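Local coordinates for protein phosphoglycerol transferase GacH (Streptococcus pyogenes MGAS5005, PDB 6DGM) that probably transfers glycerol phosphate onto the rhamnose polysaccharide of the streptococcal cell wall, using a manganese-binding domain of the sulfatase and LTA-synthase type, at residues A[16-21]-A[373-378]. Residues are numbered along the deposited sequence; the frame is centred on the assembly and turned at random.
Sequences SIAQKY and LKHKTF
Ala-18 packs against two rings from the C-terminal segment, His-375 and Phe-378, which stand at the two ends of a type I beta turn. Its CB lies over one face of the His-375 imidazole in a CH-pi contact, 3.9 Å from the ring centroid and 24° off the normal, displaced toward the CG and ND1 rim. The first torsion of His-375 sets CG anti to the carbonyl carbon (chi1 -61°) and carries the ring to Ala-18. Phe-378 reaches the same residue from another direction, mainly at its backbone: with CG anti to the backbone N (chi1 -174°), its ring extends to the helix and meets it obliquely, CD1 lying 3.9 Å from Ala-18 CA. Further along, Phe-378 CE1 touches Tyr-21 CB at 4.3 Å, one helical turn on. No hydrogen bond joins 16-21 and 373-378; the turn is closed by Phe-378 N to His-375 O (3.2 Å). The Tyr-21 ring turns off to another neighbour, its OH hydrogen-bonded to Asp-357. The contact, remote from the manganese and glycerol-phosphate site, packs the C-terminal tail on N-terminal helix 11-29, while Phe-378 also touches Tyr-329 of helix 328-339 and Ile-361 of helix 349-365.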
loop_
_atom_site.group_PDB
_atom_site.type_symbol
_atom_site.label_atom_id
_atom_site.label_comp_id
_atom_site.label_asym_id
_atom_site.label_seq_id
_atom_site.Cartn_x
_atom_site.Cartn_y
_atom_site.Cartn_z
ATOM N N SER A 16 -3.935 -25.651 -14.732
ATOM C CA SER A 16 -2.879 -26.215 -13.895
ATOM C C SER A 16 -2.567 -25.300 -12.720
ATOM O O SER A 16 -2.352 -25.767 -11.591
ATOM C CB SER A 16 -1.606 -26.439 -14.717
ATOM O OG SER A 16 -1.861 -27.325 -15.788
ATOM N N ILE A 17 -2.530 -23.990 -12.971
ATOM C CA ILE A 17 -2.255 -23.027 -11.910
ATOM C C ILE A 17 -3.375 -23.048 -10.890
ATOM O O ILE A 17 -3.132 -23.059 -9.677
ATOM C CB ILE A 17 -2.066 -21.618 -12.504
ATOM C CG1 ILE A 17 -0.839 -21.582 -13.407
ATOM C CG2 ILE A 17 -1.957 -20.569 -11.402
ATOM C CD1 ILE A 17 -0.806 -20.360 -14.318
ATOM N N ALA A 18 -4.621 -23.075 -11.362
ATOM C CA ALA A 18 -5.753 -23.060 -10.445
ATOM C C ALA A 18 -5.752 -24.294 -9.550
ATOM O O ALA A 18 -6.009 -24.190 -8.346
ATOM C CB ALA A 18 -7.060 -22.972 -11.230
ATOM N N GLN A 19 -5.467 -25.473 -10.113
ATOM C CA GLN A 19 -5.452 -26.684 -9.294
ATOM C C GLN A 19 -4.284 -26.655 -8.313
ATOM O O GLN A 19 -4.426 -27.046 -7.152
ATOM C CB GLN A 19 -5.414 -27.938 -10.176
ATOM C CG GLN A 19 -5.688 -29.217 -9.390
ATOM C CD GLN A 19 -6.037 -30.403 -10.269
ATOM O OE1 GLN A 19 -6.103 -30.291 -11.495
ATOM N NE2 GLN A 19 -6.262 -31.551 -9.643
ATOM N N LYS A 20 -3.128 -26.168 -8.759
ATOM C CA LYS A 20 -1.955 -26.093 -7.892
ATOM C C LYS A 20 -2.212 -25.210 -6.673
ATOM O O LYS A 20 -1.889 -25.583 -5.539
ATOM C CB LYS A 20 -0.773 -25.546 -8.697
ATOM C CG LYS A 20 0.506 -25.403 -7.905
ATOM C CD LYS A 20 1.629 -24.869 -8.773
ATOM C CE LYS A 20 2.888 -24.649 -7.958
ATOM N NZ LYS A 20 4.007 -24.165 -8.811
ATOM N N TYR A 21 -2.798 -24.034 -6.875
ATOM C CA TYR A 21 -3.007 -23.120 -5.745
ATOM C C TYR A 21 -4.260 -23.451 -4.954
ATOM O O TYR A 21 -4.366 -23.041 -3.790
ATOM C CB TYR A 21 -2.884 -21.667 -6.215
ATOM C CG TYR A 21 -1.443 -21.403 -6.555
ATOM C CD1 TYR A 21 -0.501 -21.250 -5.554
ATOM C CD2 TYR A 21 -1.006 -21.408 -7.874
ATOM C CE1 TYR A 21 0.832 -21.065 -5.850
ATOM C CE2 TYR A 21 0.330 -21.231 -8.180
ATOM C CZ TYR A 21 1.242 -21.055 -7.159
ATOM O OH TYR A 21 2.575 -20.875 -7.441
ATOM N N LEU A 373 -12.683 -17.756 -15.230
ATOM C CA LEU A 373 -14.120 -17.788 -14.962
ATOM C C LEU A 373 -14.636 -19.211 -14.812
ATOM O O LEU A 373 -15.699 -19.424 -14.220
ATOM C CB LEU A 373 -14.883 -17.056 -16.068
ATOM C CG LEU A 373 -14.574 -15.559 -16.190
ATOM C CD1 LEU A 373 -15.234 -14.992 -17.435
ATOM C CD2 LEU A 373 -15.021 -14.784 -14.957
ATOM N N LYS A 374 -13.910 -20.188 -15.335
ATOM C CA LYS A 374 -14.282 -21.584 -15.201
ATOM C C LYS A 374 -13.751 -22.206 -13.917
ATOM O O LYS A 374 -14.124 -23.334 -13.592
ATOM C CB LYS A 374 -13.784 -22.355 -16.423
ATOM C CG LYS A 374 -14.342 -23.756 -16.528
ATOM C CD LYS A 374 -14.125 -24.335 -17.915
ATOM C CE LYS A 374 -14.622 -25.778 -17.986
ATOM N NZ LYS A 374 -14.443 -26.354 -19.347
ATOM N N HIS A 375 -12.921 -21.491 -13.162
ATOM C CA HIS A 375 -12.349 -21.997 -11.920
ATOM C C HIS A 375 -12.964 -21.191 -10.786
ATOM O O HIS A 375 -12.398 -20.212 -10.296
ATOM C CB HIS A 375 -10.857 -21.873 -11.991
ATOM C CG HIS A 375 -10.273 -22.663 -13.116
ATOM N ND1 HIS A 375 -10.100 -24.027 -13.047
ATOM C CD2 HIS A 375 -9.876 -22.292 -14.357
ATOM C CE1 HIS A 375 -9.611 -24.464 -14.194
ATOM N NE2 HIS A 375 -9.458 -23.430 -15.003
ATOM N N LYS A 376 -14.146 -21.643 -10.351
ATOM C CA LYS A 376 -15.031 -20.819 -9.538
ATOM C C LYS A 376 -14.525 -20.583 -8.125
ATOM O O LYS A 376 -14.995 -19.650 -7.470
ATOM C CB LYS A 376 -16.405 -21.480 -9.406
ATOM C CG LYS A 376 -17.103 -21.780 -10.713
ATOM C CD LYS A 376 -17.407 -20.517 -11.491
ATOM C CE LYS A 376 -18.810 -20.564 -12.108
ATOM N NZ LYS A 376 -19.315 -21.919 -12.376
ATOM N N THR A 377 -13.618 -21.408 -7.618
ATOM C CA THR A 377 -13.115 -21.226 -6.259
ATOM C C THR A 377 -11.757 -20.535 -6.206
ATOM O O THR A 377 -11.209 -20.360 -5.113
ATOM C CB THR A 377 -13.062 -22.577 -5.529
ATOM O OG1 THR A 377 -12.116 -23.441 -6.167
ATOM C CG2 THR A 377 -14.442 -23.250 -5.536
ATOM N N PHE A 378 -11.215 -20.099 -7.345
ATOM C CA PHE A 378 -9.854 -19.578 -7.332
ATOM C C PHE A 378 -9.733 -18.336 -6.457
ATOM O O PHE A 378 -8.705 -18.123 -5.798
ATOM C CB PHE A 378 -9.381 -19.244 -8.739
ATOM C CG PHE A 378 -7.930 -18.841 -8.797
ATOM C CD1 PHE A 378 -6.930 -19.793 -8.678
ATOM C CD2 PHE A 378 -7.568 -17.513 -8.970
ATOM C CE1 PHE A 378 -5.593 -19.430 -8.739
ATOM C CE2 PHE A 378 -6.245 -17.151 -9.034
ATOM C CZ PHE A 378 -5.254 -18.110 -8.912
#